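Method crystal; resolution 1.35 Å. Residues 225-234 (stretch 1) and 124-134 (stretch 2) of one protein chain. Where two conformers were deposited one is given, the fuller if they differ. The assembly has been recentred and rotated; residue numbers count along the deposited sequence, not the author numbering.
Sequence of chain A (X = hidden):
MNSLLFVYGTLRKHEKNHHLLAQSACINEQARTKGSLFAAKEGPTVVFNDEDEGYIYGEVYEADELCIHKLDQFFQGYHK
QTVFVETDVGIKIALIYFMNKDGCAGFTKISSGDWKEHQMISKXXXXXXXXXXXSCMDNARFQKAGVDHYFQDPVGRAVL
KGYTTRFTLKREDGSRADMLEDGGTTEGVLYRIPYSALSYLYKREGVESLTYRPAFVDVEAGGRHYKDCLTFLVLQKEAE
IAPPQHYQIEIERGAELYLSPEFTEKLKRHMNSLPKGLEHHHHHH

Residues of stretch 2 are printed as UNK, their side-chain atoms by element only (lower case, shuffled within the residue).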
# COMPACT_ATOMS: atom_id res chain seq x y z
N HIS A 225 -6.25 16.09 5.69
CA HIS A 225 -5.26 15.16 5.33
C HIS A 225 -5.26 14.01 6.31
O HIS A 225 -5.25 14.17 7.52
CB HIS A 225 -3.92 15.88 5.34
CG HIS A 225 -3.71 16.76 4.12
ND1 HIS A 225 -3.71 16.24 2.84
CD2 HIS A 225 -3.52 18.09 3.99
CE1 HIS A 225 -3.52 17.22 1.97
NE2 HIS A 225 -3.39 18.36 2.65
N TYR A 226 -5.30 12.78 5.80
CA TYR A 226 -5.26 11.60 6.64
C TYR A 226 -4.00 10.77 6.31
O TYR A 226 -3.78 10.39 5.15
CB TYR A 226 -6.52 10.72 6.39
CG TYR A 226 -7.78 11.39 6.92
CD1 TYR A 226 -8.22 11.06 8.21
CD2 TYR A 226 -8.50 12.26 6.15
CE1 TYR A 226 -9.41 11.62 8.73
CE2 TYR A 226 -9.63 12.86 6.67
CZ TYR A 226 -10.05 12.51 7.95
OH TYR A 226 -11.18 13.05 8.50
N LYS A 227 -3.24 10.46 7.33
CA LYS A 227 -1.89 9.81 7.16
C LYS A 227 -1.96 8.31 7.49
O LYS A 227 -2.64 7.88 8.40
CB LYS A 227 -0.91 10.40 8.16
CG LYS A 227 -0.68 11.88 7.86
CD LYS A 227 0.21 12.53 8.83
CE LYS A 227 0.34 14.00 8.46
NZ LYS A 227 0.65 14.37 7.04
N ASP A 228 -1.22 7.52 6.71
CA ASP A 228 -1.10 6.10 7.02
C ASP A 228 -2.43 5.40 6.99
O ASP A 228 -2.72 4.56 7.82
CB ASP A 228 -0.32 5.87 8.30
CG ASP A 228 1.14 6.09 8.13
OD1 ASP A 228 1.82 6.35 9.17
OD2 ASP A 228 1.72 6.03 7.03
N CYS A 229 -3.26 5.74 5.99
CA CYS A 229 -4.53 5.05 5.78
C CYS A 229 -4.21 3.66 5.21
O CYS A 229 -3.32 3.49 4.38
CB CYS A 229 -5.37 5.77 4.77
SG CYS A 229 -5.80 7.42 5.28
N LEU A 230 -4.90 2.64 5.71
CA LEU A 230 -4.76 1.28 5.19
C LEU A 230 -5.47 1.14 3.87
O LEU A 230 -6.59 1.61 3.67
CB LEU A 230 -5.45 0.34 6.15
CG LEU A 230 -5.59 -1.14 5.74
CD1 LEU A 230 -4.19 -1.77 5.65
CD2 LEU A 230 -6.41 -1.88 6.66
N THR A 231 -4.80 0.47 2.92
CA THR A 231 -5.42 -0.01 1.71
C THR A 231 -4.83 -1.37 1.37
O THR A 231 -4.05 -1.89 2.15
CB THR A 231 -5.27 1.08 0.61
OG1 THR A 231 -6.19 0.77 -0.45
CG2 THR A 231 -3.92 1.15 0.03
N PHE A 232 -5.27 -1.98 0.27
CA PHE A 232 -4.76 -3.26 -0.13
C PHE A 232 -4.36 -3.17 -1.57
O PHE A 232 -5.05 -2.55 -2.39
CB PHE A 232 -5.81 -4.38 0.08
CG PHE A 232 -6.13 -4.62 1.50
CD1 PHE A 232 -7.12 -3.91 2.13
CD2 PHE A 232 -5.39 -5.52 2.25
CE1 PHE A 232 -7.37 -4.08 3.46
CE2 PHE A 232 -5.65 -5.73 3.57
CZ PHE A 232 -6.64 -4.99 4.19
N LEU A 233 -3.18 -3.76 -1.89
CA LEU A 233 -2.61 -3.68 -3.29
C LEU A 233 -2.26 -5.08 -3.78
O LEU A 233 -1.89 -5.94 -2.99
CB LEU A 233 -1.36 -2.78 -3.32
CG LEU A 233 -1.58 -1.36 -2.83
CD1 LEU A 233 -0.24 -0.65 -2.70
CD2 LEU A 233 -2.57 -0.62 -3.70
N VAL A 234 -2.46 -5.29 -5.09
CA VAL A 234 -2.21 -6.58 -5.68
C VAL A 234 -0.74 -6.93 -5.63
O VAL A 234 0.14 -6.13 -5.91
CB VAL A 234 -2.70 -6.59 -7.14
CG1 VAL A 234 -2.29 -7.83 -7.89
CG2 VAL A 234 -4.19 -6.47 -7.18
N UNK A 124 -2.67 -2.86 17.91
CA UNK A 124 -4.12 -2.87 17.82
C UNK A 124 -4.63 -1.45 17.52
O UNK A 124 -5.55 -0.95 18.18
o UNK A 124 -4.49 -4.95 19.22
c UNK A 124 -4.82 -3.55 19.03
N UNK A 125 -4.13 -0.86 16.46
CA UNK A 125 -4.47 0.52 16.14
C UNK A 125 -5.97 0.67 15.96
O UNK A 125 -6.59 -0.05 15.20
c UNK A 125 -4.03 2.36 14.45
c UNK A 125 -3.71 0.98 14.89
c UNK A 125 -3.40 4.25 12.82
c UNK A 125 -3.14 2.82 13.26
n UNK A 125 -2.38 4.77 11.95
N UNK A 126 -6.51 1.71 16.63
CA UNK A 126 -7.97 1.87 16.68
C UNK A 126 -8.29 3.36 16.83
O UNK A 126 -7.82 3.94 17.79
n UNK A 126 -10.62 0.69 16.87
c UNK A 126 -10.04 0.93 17.94
o UNK A 126 -10.66 1.00 19.08
c UNK A 126 -8.53 1.07 17.91
N UNK A 127 -9.02 3.98 15.92
CA UNK A 127 -9.58 3.39 14.73
C UNK A 127 -8.54 3.18 13.63
O UNK A 127 -7.40 3.63 13.74
c UNK A 127 -10.55 4.47 14.26
c UNK A 127 -9.93 5.72 14.69
c UNK A 127 -9.34 5.42 16.04
N UNK A 128 -8.97 2.54 12.56
CA UNK A 128 -8.26 2.40 11.33
C UNK A 128 -8.96 3.32 10.29
O UNK A 128 -10.19 3.25 10.21
c UNK A 128 -7.84 0.73 9.48
c UNK A 128 -8.38 0.94 10.89
c UNK A 128 -7.68 -0.01 11.88
c UNK A 128 -6.15 0.19 12.02
N UNK A 129 -8.19 4.09 9.50
CA UNK A 129 -8.76 4.82 8.36
C UNK A 129 -8.42 3.92 7.16
O UNK A 129 -7.27 3.74 6.79
c UNK A 129 -9.86 8.53 11.41
c UNK A 129 -8.07 7.22 10.58
c UNK A 129 -8.70 7.06 9.36
o UNK A 129 -10.44 9.24 12.44
c UNK A 129 -9.96 7.63 9.20
c UNK A 129 -8.67 7.92 11.59
c UNK A 129 -10.55 8.39 10.20
c UNK A 129 -8.12 6.19 8.28
N UNK A 130 -9.46 3.36 6.57
CA UNK A 130 -9.41 2.35 5.51
C UNK A 130 -9.87 2.97 4.19
O UNK A 130 -11.00 3.45 4.07
c UNK A 130 -10.47 0.18 4.71
c UNK A 130 -9.40 -0.32 4.03
c UNK A 130 -11.94 -0.98 3.18
c UNK A 130 -9.57 -1.10 2.90
c UNK A 130 -10.27 1.14 5.86
c UNK A 130 -10.83 -1.43 2.49
o UNK A 130 -11.01 -2.18 1.35
c UNK A 130 -11.72 -0.16 4.30
N UNK A 131 -8.96 2.95 3.21
CA UNK A 131 -9.21 3.54 1.86
C UNK A 131 -9.59 2.44 0.86
O UNK A 131 -8.76 1.55 0.58
c UNK A 131 -8.39 6.25 -2.36
c UNK A 131 -9.02 6.76 -1.31
c UNK A 131 -7.69 5.16 -2.26
c UNK A 131 -7.99 4.28 1.41
c UNK A 131 -8.13 4.98 0.12
c UNK A 131 -8.89 6.13 -0.05
c UNK A 131 -7.47 4.52 -1.01
N UNK A 132 -10.82 2.50 0.40
CA UNK A 132 -11.33 1.55 -0.56
C UNK A 132 -11.48 2.23 -1.91
O UNK A 132 -12.07 3.31 -2.01
c UNK A 132 -12.78 1.10 -0.09
N UNK A 133 -11.06 1.55 -2.96
CA UNK A 133 -11.05 2.09 -4.32
C UNK A 133 -11.80 1.21 -5.31
O UNK A 133 -11.89 1.55 -6.49
c UNK A 133 -7.95 0.87 -3.65
c UNK A 133 -7.26 -1.24 -4.56
c UNK A 133 -8.79 0.16 -5.72
c UNK A 133 -8.05 -0.97 -5.65
c UNK A 133 -9.62 2.35 -4.78
o UNK A 133 -6.56 -2.39 -4.58
c UNK A 133 -7.18 -0.32 -3.55
c UNK A 133 -8.74 1.11 -4.73
N UNK A 134 -12.30 0.07 -4.87
CA UNK A 134 -13.03 -0.81 -5.74
C UNK A 134 -14.33 -1.29 -5.11
O UNK A 134 -15.11 -0.50 -4.70
O HOH W 1 -1.83 2.83 10.00
O HOH W 2 -4.07 6.48 10.40
O HOH W 3 -5.31 4.24 9.81

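Position 124 carries one carbon and then one oxygen, and the whole residue lies beyond the reach of stretch 1. This is Ser 124. Position 125 is an unbranched run of four carbons ending in nitrogen. Every chi angle is t, so the chain is extended; its CA-to-CB bond points toward stretch 1, and its end nitrogen comes within 4.1 Å of Asp 228 O. It is Lys 125. Two waters bridge from NZ to the backbone: water 1 accepts from NZ and donates to Asp 228 O, while water 2 accepts from NZ and donates to Lys 227 O. The ammonium thus addresses the backbone at the corner through solvent.

Position 126 has two carbons, the second bearing an oxygen and a nitrogen, and is out of reach; this is Asn 126. At 127 three carbons close a ring onto the backbone N, which identifies Pro 127, here following a cis peptide bond and making no contact with stretch 1.

Position 128 shows four carbons, forked at the first, with one arm two carbons long; the one-carbon arm packs 4.1 Å from Leu 230 CD2. That is Ile 128, the start of the strand, and the packing atom is CG2.

Position 129 has one carbon and then a six-carbon ring bearing an oxygen. A ring carbon lies 3.7 Å from CE1 of Tyr 226, which sits over one face of the ring at 129; the two ring planes meet obliquely at 43°. Its CB also approaches Cys 229 SG at 4.0 Å. This is Tyr 129, and the ring carbon is CE1. The hydroxyl is satisfied elsewhere in the structure.

Position 130 repeats the ring and oxygen. Its CA-to-CB bond points away, yet the ring returns: one ring carbon is 3.7 Å from Phe 232 CE1, near the plane of the Phe 232 ring, and another is 4.3 Å from Leu 230 CG. It is Tyr 130, the two carbons being CE1 and CD1.

Position 131 has one carbon and then a ring of six carbons, with no oxygen. Its side chain leads away at the end, although a ring carbon is still 4.0 Å from Thr 231 OG1. Hence Phe 131, with CD2 as that carbon. At 132 a single carbon points away, giving Ala 132, which touches nothing here.

Position 133 is again one carbon, a six-carbon ring and an oxygen. Its CA-to-CB bond points toward stretch 1, and the oxygen at the end of the ring lies 2.7 Å from Phe 232 O. This is Tyr 133, whose OH donates to that carbonyl. Position 134 has no side-chain atoms, so it is Gly 134.

The contact is built on a short parallel pairing, with the strands 38° apart in direction and a single bridge between Leu 230 and Tyr 130. Leu 230 supplies both backbone links: its N donates to Tyr 129 O at 2.8 Å, and its O accepts from Phe 131 N at 2.8 Å in a nearly straight bond. Side chains then carry the polar pairing onward, as Thr 231 OG1 donates to Phe 131 O at 2.9 Å and the Tyr 133 hydroxyl reaches Phe 232 O. The rule to read is economical: a brief backbone register, extended by hydroxyls on one end, by a hydrated lysine on the other, and padded by aromatic and aliphatic packing.

Stretch 2, residues 124-134: SKNPIYYFAYG
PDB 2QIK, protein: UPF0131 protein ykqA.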